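Local structure of ectonucleotide pyrophosphatase/phosphodiesterase family member 5 (Mus musculus, 5VEO) at residues Y63-G68 with A123-A128; Y59-T64 with M354-L359; A304-D307 with Y311-Q314. The protein probably hydrolyses phosphodiester bonds as a zinc-binding ectoenzyme with restricted action on nucleotides, and is held here inactive with AMP. The protein carries 1 engineered substitution. One frame throughout, in Å; residues are numbered along the deposited sequence.

Contact 1 (Y63-G68 with A123-A128); sequences YTLVTG and AMWPGA
With chi1 at -175°, W125 turns its CG away from its own backbone N and sends the indole toward helix 58-67, where V66 (chi1 -61°) holds CG1 opposite its carbonyl carbon and brings that methyl to the ring. V66 CG1 lies 3.8 Å from W125 NE1 and approaches obliquely. L65, one residue earlier on the helix, meets the indole at its edge, near the ring plane, with CD1 4.0 Å from W125 CH2. One face of the indole is covered by the adjoining proline, P126 CD, while H62 meets W125 edge-to-face and F170 packs on it at an angle. A type II turn from W125 to A128, closed by A128 N to W125 O at 2.9 Å, shapes the loop after the indole; G127 takes the positive phi. Near the end of the helix, Y63 O accepts T67 OG1 (2.8 Å) and V66 N from opposite faces of its plane, and T67 CG2 sits over the centre of the Y63 ring. The contact thus packs helix 58-67 on a loop leaving strand 120-123 of the central mixed sheet, an alpha/beta core arrangement of the alkaline phosphatase clan, with the W125 side chain about 8 Å from the bound AMP.

Contact 2 (Y59-T64 with M354-L359); sequences YPNHYT and MNSTDL. With NAG (2-acetamido-2-deoxy-beta-D-glucopyranose), chain G; AMP (adenosine monophosphate), chain Q; EDO (1,2-ethanediol), chain K.
Helix 58-67 passes the end of strand 349-355 where the chain turns into helical angles, the closest pair of CA atoms being T64 and T357 at 6.1 Å. Direct touching is slight and centres on T64 CG2, which lies 3.8 Å from T357 CG2 and also packs on S356 OG; the T64 methyl stands anti to its own N, while its hydroxyl is bonded to L69 O. Two waters do the polar work. The first donates to N61 O (3.0 Å) and to N61 OD1 (2.8 Å) and accepts from S356 OG at 2.9 Å, so through this water the S356 hydroxyl is linked to both the backbone and the side chain of N61, whose OD1 also takes V53 N. The second donates to T64 O (2.9 Å) and to S356 O (2.7 Å), joining two main-chain carbonyls. Within 354-359, D358 OD2 accepts N355 N at 3.2 Å from above the carboxylate plane. N355 ND2 is covalently bonded to C1 of a sugar, in the sequon N355-S356-T357. At the other end of the helix segment, Y59 presents its ring edge to the adenine of AMP. Bonding through waters implies that the glycosylated turn and the AMP-binding helix are linked here mainly by two bridging waters, beside one small methyl contact.

Contact 3 (A304-D307 with Y311-Q314); sequences AVAD and YILQ. With NAG (2-acetamido-2-deoxy-beta-D-glucopyranose), chain B.
I312 N, the amide of the residue that packs on A304 and A306, is bonded to S253 OG, a side-chain grip that holds the base of the isoleucine beside strand 302-306. From there the contact itself is apolar. I312 places CG1 opposite its carbonyl carbon (chi1 -52°) and extends CD1 from it (chi2 172°), so that the branch lies against 304-307. Its CG1 is 3.9 Å from A306 CB, and its terminal CD1 is 4.0 Å from the same methyl, which is therefore touched by two successive carbons of one branch. CD1 also rests 3.8 Å from A304 O, a van der Waals contact of a methyl with a carbonyl. A304 and A306 both point their CB toward 311-314, whereas V305 between them points away and packs on Y282. L279 and L238 add to the apolar surroundings of I312. The backbone of A304 pairs with A256, that of V305 with T280 and that of A306 with P254, while Y311 bonds to R234. S253 and P254 thus tie 311-313 and 302-306 to the same neighbouring stretch. Beyond the strand, D307 OD2 is bonded to N278 ND2, with O7 of a neighbouring sugar 3.4 Å from D307 OD2; N278 begins the sequon N278-L279-T280 and probably carries this glycan. The chemistry implies that the direct contact between 304-307 and 311-314 is van der Waals packing, chiefly of alanine and isoleucine carbons, while the D307 carboxylate, probably charged, lies beside the sugar.

In the fold
Contacts 1 and 2 both use helix 58-67 and share Y63 and T64; their centres lie 9 Å apart and they touch, for example P126 CB against Y59 CZ at 3.6 Å. Through them the helix meets a loop following strand 120-123 and the end of strand 349-355, two strands of the mixed sheet. Contact 3 stands apart, its centre 27 Å from that of contact 1 and 24 Å from that of contact 2. Along the chain, contact 1 closes before contact 3 opens, and contact 3 is nested inside the long loop closed by contact 2. The AMP-binding core is thus assembled from distant sequence, whereas contact 3 joins neighbouring strands of two smaller sheets, its centre 20 Å from the centre of the chain.

Contact 1 (Y63-G68 with A123-A128)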
loop_
_atom_site.group_PDB
_atom_site.type_symbol
_atom_site.label_atom_id
_atom_site.label_comp_id
_atom_site.label_asym_id
_atom_site.label_seq_id
_atom_site.Cartn_x
_atom_site.Cartn_y
_atom_site.Cartn_z
ATOM N N TYR A 63 -1.953 2.155 -4.898
ATOM C CA TYR A 63 -2.145 2.544 -6.295
ATOM C C TYR A 63 -1.387 1.605 -7.233
ATOM O O TYR A 63 -1.869 1.313 -8.339
ATOM C CB TYR A 63 -1.747 3.998 -6.519
ATOM C CG TYR A 63 -2.517 4.702 -7.657
ATOM C CD1 TYR A 63 -3.886 4.511 -7.828
ATOM C CD2 TYR A 63 -1.874 5.596 -8.507
ATOM C CE1 TYR A 63 -4.582 5.170 -8.825
ATOM C CE2 TYR A 63 -2.573 6.263 -9.516
ATOM C CZ TYR A 63 -3.926 6.034 -9.666
ATOM O OH TYR A 63 -4.673 6.690 -10.638
ATOM N N THR A 64 -0.237 1.078 -6.798
ATOM C CA THR A 64 0.432 0.039 -7.576
ATOM C C THR A 64 -0.467 -1.181 -7.762
ATOM O O THR A 64 -0.500 -1.778 -8.843
ATOM C CB THR A 64 1.754 -0.348 -6.906
ATOM O OG1 THR A 64 2.692 0.708 -7.117
ATOM C CG2 THR A 64 2.331 -1.650 -7.484
ATOM N N LEU A 65 -1.202 -1.572 -6.731
ATOM C CA LEU A 65 -2.023 -2.767 -6.849
ATOM C C LEU A 65 -3.085 -2.614 -7.923
ATOM O O LEU A 65 -3.485 -3.609 -8.531
ATOM C CB LEU A 65 -2.677 -3.094 -5.509
ATOM C CG LEU A 65 -1.737 -3.546 -4.380
ATOM C CD1 LEU A 65 -2.531 -3.943 -3.142
ATOM C CD2 LEU A 65 -0.811 -4.675 -4.801
ATOM N N VAL A 66 -3.554 -1.391 -8.172
ATOM C CA VAL A 66 -4.654 -1.171 -9.112
ATOM C C VAL A 66 -4.185 -0.550 -10.429
ATOM O O VAL A 66 -5.023 -0.255 -11.302
ATOM C CB VAL A 66 -5.792 -0.347 -8.480
ATOM C CG1 VAL A 66 -6.359 -1.087 -7.279
ATOM C CG2 VAL A 66 -5.353 1.080 -8.081
ATOM N N THR A 67 -2.864 -0.428 -10.635
ATOM C CA THR A 67 -2.284 0.045 -11.895
ATOM C C THR A 67 -1.188 -0.850 -12.456
ATOM O O THR A 67 -0.921 -0.776 -13.663
ATOM C CB THR A 67 -1.682 1.453 -11.752
ATOM O OG1 THR A 67 -0.566 1.421 -10.854
ATOM C CG2 THR A 67 -2.709 2.468 -11.268
ATOM N N GLY A 68 -0.531 -1.665 -11.631
ATOM C CA GLY A 68 0.591 -2.465 -12.077
ATOM C C GLY A 68 1.850 -1.674 -12.325
ATOM O O GLY A 68 2.789 -2.209 -12.929
ATOM N N ALA A 123 -14.964 -0.084 -0.787
ATOM C CA ALA A 123 -15.318 0.199 0.597
ATOM C C ALA A 123 -14.034 0.621 1.322
ATOM O O ALA A 123 -13.328 -0.203 1.913
ATOM C CB ALA A 123 -15.969 -0.994 1.220
ATOM N N MET A 124 -13.715 1.910 1.202
ATOM C CA MET A 124 -12.645 2.644 1.898
ATOM C C MET A 124 -11.261 2.412 1.299
ATOM O O MET A 124 -10.252 2.826 1.909
ATOM C CB MET A 124 -12.621 2.334 3.396
ATOM C CG MET A 124 -13.987 2.502 4.058
ATOM S SD MET A 124 -14.715 4.109 3.698
ATOM C CE MET A 124 -16.112 4.094 4.831
ATOM N N TRP A 125 -11.178 1.844 0.106
ATOM C CA TRP A 125 -9.892 1.636 -0.558
ATOM C C TRP A 125 -9.238 2.972 -0.908
ATOM O O TRP A 125 -9.898 3.848 -1.478
ATOM C CB TRP A 125 -10.105 0.812 -1.825
ATOM C CG TRP A 125 -8.836 0.436 -2.526
ATOM C CD1 TRP A 125 -8.141 1.168 -3.438
ATOM C CD2 TRP A 125 -8.124 -0.790 -2.363
ATOM N NE1 TRP A 125 -7.024 0.477 -3.847
ATOM C CE2 TRP A 125 -7.004 -0.738 -3.211
ATOM C CE3 TRP A 125 -8.335 -1.927 -1.588
ATOM C CZ2 TRP A 125 -6.084 -1.792 -3.296
ATOM C CZ3 TRP A 125 -7.431 -2.962 -1.676
ATOM C CH2 TRP A 125 -6.322 -2.886 -2.523
ATOM N N PRO A 126 -7.947 3.152 -0.628
ATOM C CA PRO A 126 -7.268 4.419 -0.951
ATOM C C PRO A 126 -7.476 4.891 -2.387
ATOM O O PRO A 126 -7.236 4.163 -3.352
ATOM C CB PRO A 126 -5.798 4.085 -0.673
ATOM C CG PRO A 126 -5.886 3.138 0.456
ATOM C CD PRO A 126 -7.068 2.260 0.147
ATOM N N GLY A 127 -7.909 6.148 -2.521
ATOM C CA GLY A 127 -8.152 6.749 -3.815
ATOM C C GLY A 127 -9.482 6.420 -4.458
ATOM O O GLY A 127 -9.833 7.044 -5.470
ATOM N N ALA A 128 -10.236 5.455 -3.928
ATOM C CA ALA A 128 -11.476 5.057 -4.581
ATOM C C ALA A 128 -12.569 6.118 -4.461
ATOM O O ALA A 128 -13.529 6.094 -5.245
ATOM C CB ALA A 128 -11.960 3.724 -4.007
#

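Contact 2 (Y59-T64 with M354-L359)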
loop_
_atom_site.group_PDB
_atom_site.type_symbol
_atom_site.label_atom_id
_atom_site.label_comp_id
_atom_site.label_asym_id
_atom_site.label_seq_id
_atom_site.Cartn_x
_atom_site.Cartn_y
_atom_site.Cartn_z
ATOM N N TYR A 59 -0.173 4.881 0.192
ATOM C CA TYR A 59 -0.763 5.406 -1.031
ATOM C C TYR A 59 0.025 4.938 -2.254
ATOM O O TYR A 59 -0.590 4.506 -3.240
ATOM C CB TYR A 59 -0.939 6.938 -0.931
ATOM C CG TYR A 59 -2.337 7.175 -0.409
ATOM C CD1 TYR A 59 -2.728 6.676 0.824
ATOM C CD2 TYR A 59 -3.303 7.762 -1.204
ATOM C CE1 TYR A 59 -4.043 6.796 1.268
ATOM C CE2 TYR A 59 -4.601 7.903 -0.768
ATOM C CZ TYR A 59 -4.969 7.423 0.471
ATOM O OH TYR A 59 -6.283 7.544 0.863
ATOM N N PRO A 60 1.363 4.928 -2.237
ATOM C CA PRO A 60 2.064 4.342 -3.393
ATOM C C PRO A 60 1.712 2.877 -3.606
ATOM O O PRO A 60 1.529 2.439 -4.749
ATOM C CB PRO A 60 3.544 4.535 -3.036
ATOM C CG PRO A 60 3.573 5.634 -2.090
ATOM C CD PRO A 60 2.304 5.565 -1.302
ATOM N N ASN A 61 1.607 2.092 -2.530
ATOM C CA ASN A 61 1.444 0.654 -2.725
ATOM C C ASN A 61 0.033 0.253 -3.114
ATOM O O ASN A 61 -0.134 -0.639 -3.950
ATOM C CB ASN A 61 1.944 -0.087 -1.496
ATOM C CG ASN A 61 3.406 -0.322 -1.622
ATOM O OD1 ASN A 61 3.820 -1.287 -2.263
ATOM N ND2 ASN A 61 4.208 0.624 -1.138
ATOM N N HIS A 62 -0.992 0.925 -2.588
ATOM C CA HIS A 62 -2.339 0.598 -3.030
ATOM C C HIS A 62 -2.545 1.027 -4.481
ATOM O O HIS A 62 -3.203 0.318 -5.249
ATOM C CB HIS A 62 -3.393 1.231 -2.122
ATOM C CG HIS A 62 -3.542 0.577 -0.775
ATOM N ND1 HIS A 62 -2.844 0.997 0.330
ATOM C CD2 HIS A 62 -4.330 -0.449 -0.352
ATOM C CE1 HIS A 62 -3.192 0.267 1.380
ATOM N NE2 HIS A 62 -4.093 -0.619 0.992
ATOM N N TYR A 63 -1.953 2.155 -4.898
ATOM C CA TYR A 63 -2.145 2.544 -6.295
ATOM C C TYR A 63 -1.387 1.605 -7.233
ATOM O O TYR A 63 -1.869 1.313 -8.339
ATOM C CB TYR A 63 -1.747 3.998 -6.519
ATOM C CG TYR A 63 -2.517 4.702 -7.657
ATOM C CD1 TYR A 63 -3.886 4.511 -7.828
ATOM C CD2 TYR A 63 -1.874 5.596 -8.507
ATOM C CE1 TYR A 63 -4.582 5.170 -8.825
ATOM C CE2 TYR A 63 -2.573 6.263 -9.516
ATOM C CZ TYR A 63 -3.926 6.034 -9.666
ATOM O OH TYR A 63 -4.673 6.690 -10.638
ATOM N N THR A 64 -0.237 1.078 -6.798
ATOM C CA THR A 64 0.432 0.039 -7.576
ATOM C C THR A 64 -0.467 -1.181 -7.762
ATOM O O THR A 64 -0.500 -1.778 -8.843
ATOM C CB THR A 64 1.754 -0.348 -6.906
ATOM O OG1 THR A 64 2.692 0.708 -7.117
ATOM C CG2 THR A 64 2.331 -1.650 -7.484
ATOM N N MET A 354 6.520 -13.175 -5.449
ATOM C CA MET A 354 5.872 -12.423 -6.510
ATOM C C MET A 354 6.221 -10.955 -6.316
ATOM O O MET A 354 6.684 -10.548 -5.249
ATOM C CB MET A 354 4.361 -12.649 -6.497
ATOM C CG MET A 354 3.613 -11.839 -5.474
ATOM S SD MET A 354 1.798 -12.114 -5.457
ATOM C CE MET A 354 1.190 -11.282 -6.900
ATOM N N ASN A 355 6.020 -10.169 -7.365
ATOM C CA ASN A 355 6.071 -8.718 -7.268
ATOM C C ASN A 355 4.652 -8.173 -7.164
ATOM O O ASN A 355 3.752 -8.640 -7.867
ATOM C CB ASN A 355 6.757 -8.129 -8.496
ATOM C CG ASN A 355 8.221 -8.531 -8.597
ATOM O OD1 ASN A 355 8.950 -8.495 -7.609
ATOM N ND2 ASN A 355 8.644 -8.907 -9.792
ATOM N N SER A 356 4.452 -7.170 -6.310
ATOM C CA SER A 356 3.101 -6.645 -6.171
ATOM C C SER A 356 2.631 -5.942 -7.438
ATOM O O SER A 356 1.423 -5.788 -7.620
ATOM C CB SER A 356 3.005 -5.695 -4.984
ATOM O OG SER A 356 3.678 -4.497 -5.251
ATOM N N THR A 357 3.558 -5.518 -8.303
ATOM C CA THR A 357 3.212 -5.002 -9.623
ATOM C C THR A 357 2.542 -6.047 -10.502
ATOM O O THR A 357 1.949 -5.678 -11.524
ATOM C CB THR A 357 4.472 -4.512 -10.343
ATOM O OG1 THR A 357 5.481 -5.516 -10.219
ATOM C CG2 THR A 357 4.964 -3.202 -9.777
ATOM N N ASP A 358 2.645 -7.331 -10.160
ATOM C CA ASP A 358 2.010 -8.384 -10.943
ATOM C C ASP A 358 0.507 -8.503 -10.680
ATOM O O ASP A 358 -0.205 -9.109 -11.497
ATOM C CB ASP A 358 2.662 -9.738 -10.651
ATOM C CG ASP A 358 4.136 -9.784 -10.991
ATOM O OD1 ASP A 358 4.566 -9.118 -11.955
ATOM O OD2 ASP A 358 4.873 -10.525 -10.279
ATOM N N LEU A 359 0.003 -7.968 -9.563
ATOM C CA LEU A 359 -1.394 -8.209 -9.223
ATOM C C LEU A 359 -2.324 -7.629 -10.288
ATOM O O LEU A 359 -3.321 -8.255 -10.666
ATOM C CB LEU A 359 -1.732 -7.627 -7.852
ATOM C CG LEU A 359 -3.206 -7.826 -7.465
ATOM C CD1 LEU A 359 -3.594 -9.292 -7.477
ATOM C CD2 LEU A 359 -3.517 -7.202 -6.100
HETATM C C1 NAG G . 10.000 -9.276 -10.156
HETATM C C2 NAG G . 10.234 -10.733 -10.634
HETATM C C3 NAG G . 11.650 -10.913 -11.180
HETATM C C4 NAG G . 11.975 -9.845 -12.211
HETATM C C5 NAG G . 11.756 -8.469 -11.606
HETATM C C6 NAG G . 12.056 -7.356 -12.576
HETATM C C7 NAG G . 8.867 -12.426 -9.514
HETATM C C8 NAG G . 8.774 -13.368 -8.357
HETATM N N2 NAG G . 9.983 -11.694 -9.576
HETATM O O3 NAG G . 11.753 -12.198 -11.785
HETATM O O4 NAG G . 13.331 -9.952 -12.630
HETATM O O5 NAG G . 10.383 -8.339 -11.219
HETATM O O6 NAG G . 11.009 -7.209 -13.526
HETATM O O7 NAG G . 7.939 -12.290 -10.336
HETATM P P AMP Q . 0.156 4.129 5.990
HETATM O O1P AMP Q . 1.105 4.643 4.951
HETATM O O2P AMP Q . 0.685 4.367 7.409
HETATM O O3P AMP Q . -0.217 2.662 5.791
HETATM O "O5'" AMP Q . -1.217 4.944 5.873
HETATM C "C5'" AMP Q . -2.428 4.337 6.348
HETATM C "C4'" AMP Q . -3.392 5.313 6.963
HETATM O "O4'" AMP Q . -4.016 6.048 5.918
HETATM C "C3'" AMP Q . -4.537 4.635 7.719
HETATM O "O3'" AMP Q . -4.370 4.790 9.111
HETATM C "C2'" AMP Q . -5.803 5.364 7.256
HETATM O "O2'" AMP Q . -6.619 5.850 8.286
HETATM C "C1'" AMP Q . -5.263 6.488 6.394
HETATM N N9 AMP Q . -6.106 6.789 5.259
HETATM C C8 AMP Q . -6.400 5.991 4.217
HETATM N N7 AMP Q . -7.206 6.651 3.349
HETATM C C5 AMP Q . -7.402 7.890 3.874
HETATM C C6 AMP Q . -8.137 9.111 3.487
HETATM N N6 AMP Q . -8.840 9.134 2.340
HETATM N N1 AMP Q . -8.083 10.180 4.301
HETATM C C2 AMP Q . -7.386 10.188 5.451
HETATM N N3 AMP Q . -6.683 9.125 5.874
HETATM C C4 AMP Q . -6.682 7.973 5.130
HETATM C C1 EDO K . 8.105 -4.514 -7.053
HETATM O O1 EDO K . 6.708 -4.869 -7.233
HETATM C C2 EDO K . 9.045 -5.060 -8.145
HETATM O O2 EDO K . 10.424 -4.671 -7.882
HETATM O O HOH W 1 2.000 -2.739 -3.732
HETATM O O HOH W 2 -0.229 -4.588 -9.433
#

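Contact 3 (A304-D307 with Y311-Q314)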
loop_
_atom_site.group_PDB
_atom_site.type_symbol
_atom_site.label_atom_id
_atom_site.label_comp_id
_atom_site.label_asym_id
_atom_site.label_seq_id
_atom_site.Cartn_x
_atom_site.Cartn_y
_atom_site.Cartn_z
ATOM N N ALA A 304 16.563 11.351 1.531
ATOM C CA ALA A 304 17.437 10.787 2.541
ATOM C C ALA A 304 16.708 9.623 3.189
ATOM O O ALA A 304 15.633 9.807 3.768
ATOM C CB ALA A 304 17.836 11.837 3.576
ATOM N N VAL A 305 17.296 8.434 3.094
ATOM C CA VAL A 305 16.628 7.188 3.448
ATOM C C VAL A 305 17.263 6.635 4.716
ATOM O O VAL A 305 18.472 6.352 4.750
ATOM C CB VAL A 305 16.723 6.156 2.313
ATOM C CG1 VAL A 305 16.031 4.870 2.738
ATOM C CG2 VAL A 305 16.155 6.714 1.012
ATOM N N ALA A 306 16.449 6.463 5.752
ATOM C CA ALA A 306 16.931 5.843 6.984
ATOM C C ALA A 306 16.977 4.332 6.833
ATOM O O ALA A 306 16.110 3.730 6.180
ATOM C CB ALA A 306 16.040 6.199 8.168
ATOM N N ASP A 307 17.999 3.728 7.436
ATOM C CA ASP A 307 18.083 2.276 7.514
ATOM C C ASP A 307 16.945 1.711 8.355
ATOM O O ASP A 307 16.341 2.401 9.185
ATOM C CB ASP A 307 19.416 1.835 8.113
ATOM C CG ASP A 307 20.596 2.105 7.190
ATOM O OD1 ASP A 307 20.426 2.118 5.928
ATOM O OD2 ASP A 307 21.701 2.279 7.747
ATOM N N TYR A 311 14.626 6.161 12.861
ATOM C CA TYR A 311 13.608 7.200 12.745
ATOM C C TYR A 311 14.269 8.530 12.430
ATOM O O TYR A 311 15.296 8.867 13.014
ATOM C CB TYR A 311 12.788 7.358 14.038
ATOM C CG TYR A 311 11.303 7.400 13.806
ATOM C CD1 TYR A 311 10.520 6.272 14.057
ATOM C CD2 TYR A 311 10.670 8.555 13.349
ATOM C CE1 TYR A 311 9.166 6.278 13.832
ATOM C CE2 TYR A 311 9.302 8.567 13.113
ATOM C CZ TYR A 311 8.553 7.429 13.378
ATOM O OH TYR A 311 7.189 7.406 13.175
ATOM N N ILE A 312 13.685 9.278 11.501
ATOM C CA ILE A 312 14.132 10.634 11.208
ATOM C C ILE A 312 13.200 11.613 11.897
ATOM O O ILE A 312 11.989 11.618 11.638
ATOM C CB ILE A 312 14.167 10.913 9.701
ATOM C CG1 ILE A 312 14.962 9.832 8.982
ATOM C CG2 ILE A 312 14.733 12.320 9.448
ATOM C CD1 ILE A 312 14.866 9.940 7.481
ATOM N N LEU A 313 13.771 12.448 12.756
ATOM C CA LEU A 313 13.049 13.510 13.441
ATOM C C LEU A 313 13.631 14.831 12.984
ATOM O O LEU A 313 14.854 14.986 12.926
ATOM C CB LEU A 313 13.160 13.402 14.959
ATOM C CG LEU A 313 12.113 12.511 15.649
ATOM C CD1 LEU A 313 12.209 11.078 15.296
ATOM C CD2 LEU A 313 12.227 12.668 17.158
ATOM N N GLN A 314 12.769 15.770 12.627
ATOM C CA GLN A 314 13.303 17.053 12.222
ATOM C C GLN A 314 13.871 17.776 13.425
ATOM O O GLN A 314 14.964 18.344 13.359
ATOM C CB GLN A 314 12.242 17.892 11.536
ATOM C CG GLN A 314 12.857 19.110 10.939
ATOM C CD GLN A 314 11.905 19.856 10.067
ATOM O OE1 GLN A 314 10.684 19.758 10.225
ATOM N NE2 GLN A 314 12.448 20.601 9.124
HETATM C C1 NAG B . 23.485 1.465 10.992
HETATM C C2 NAG B . 23.306 0.138 10.287
HETATM C C3 NAG B . 24.381 -0.867 10.728
HETATM C C4 NAG B . 25.789 -0.274 10.717
HETATM C C5 NAG B . 25.808 1.088 11.386
HETATM C C6 NAG B . 27.140 1.801 11.253
HETATM C C7 NAG B . 21.162 -0.933 9.676
HETATM C C8 NAG B . 19.861 -1.464 10.211
HETATM N N2 NAG B . 21.981 -0.396 10.583
HETATM O O3 NAG B . 24.347 -1.979 9.845
HETATM O O4 NAG B . 26.657 -1.142 11.453
HETATM O O5 NAG B . 24.840 1.948 10.786
HETATM O O6 NAG B . 27.278 2.696 12.344
HETATM O O7 NAG B . 21.449 -1.004 8.491
#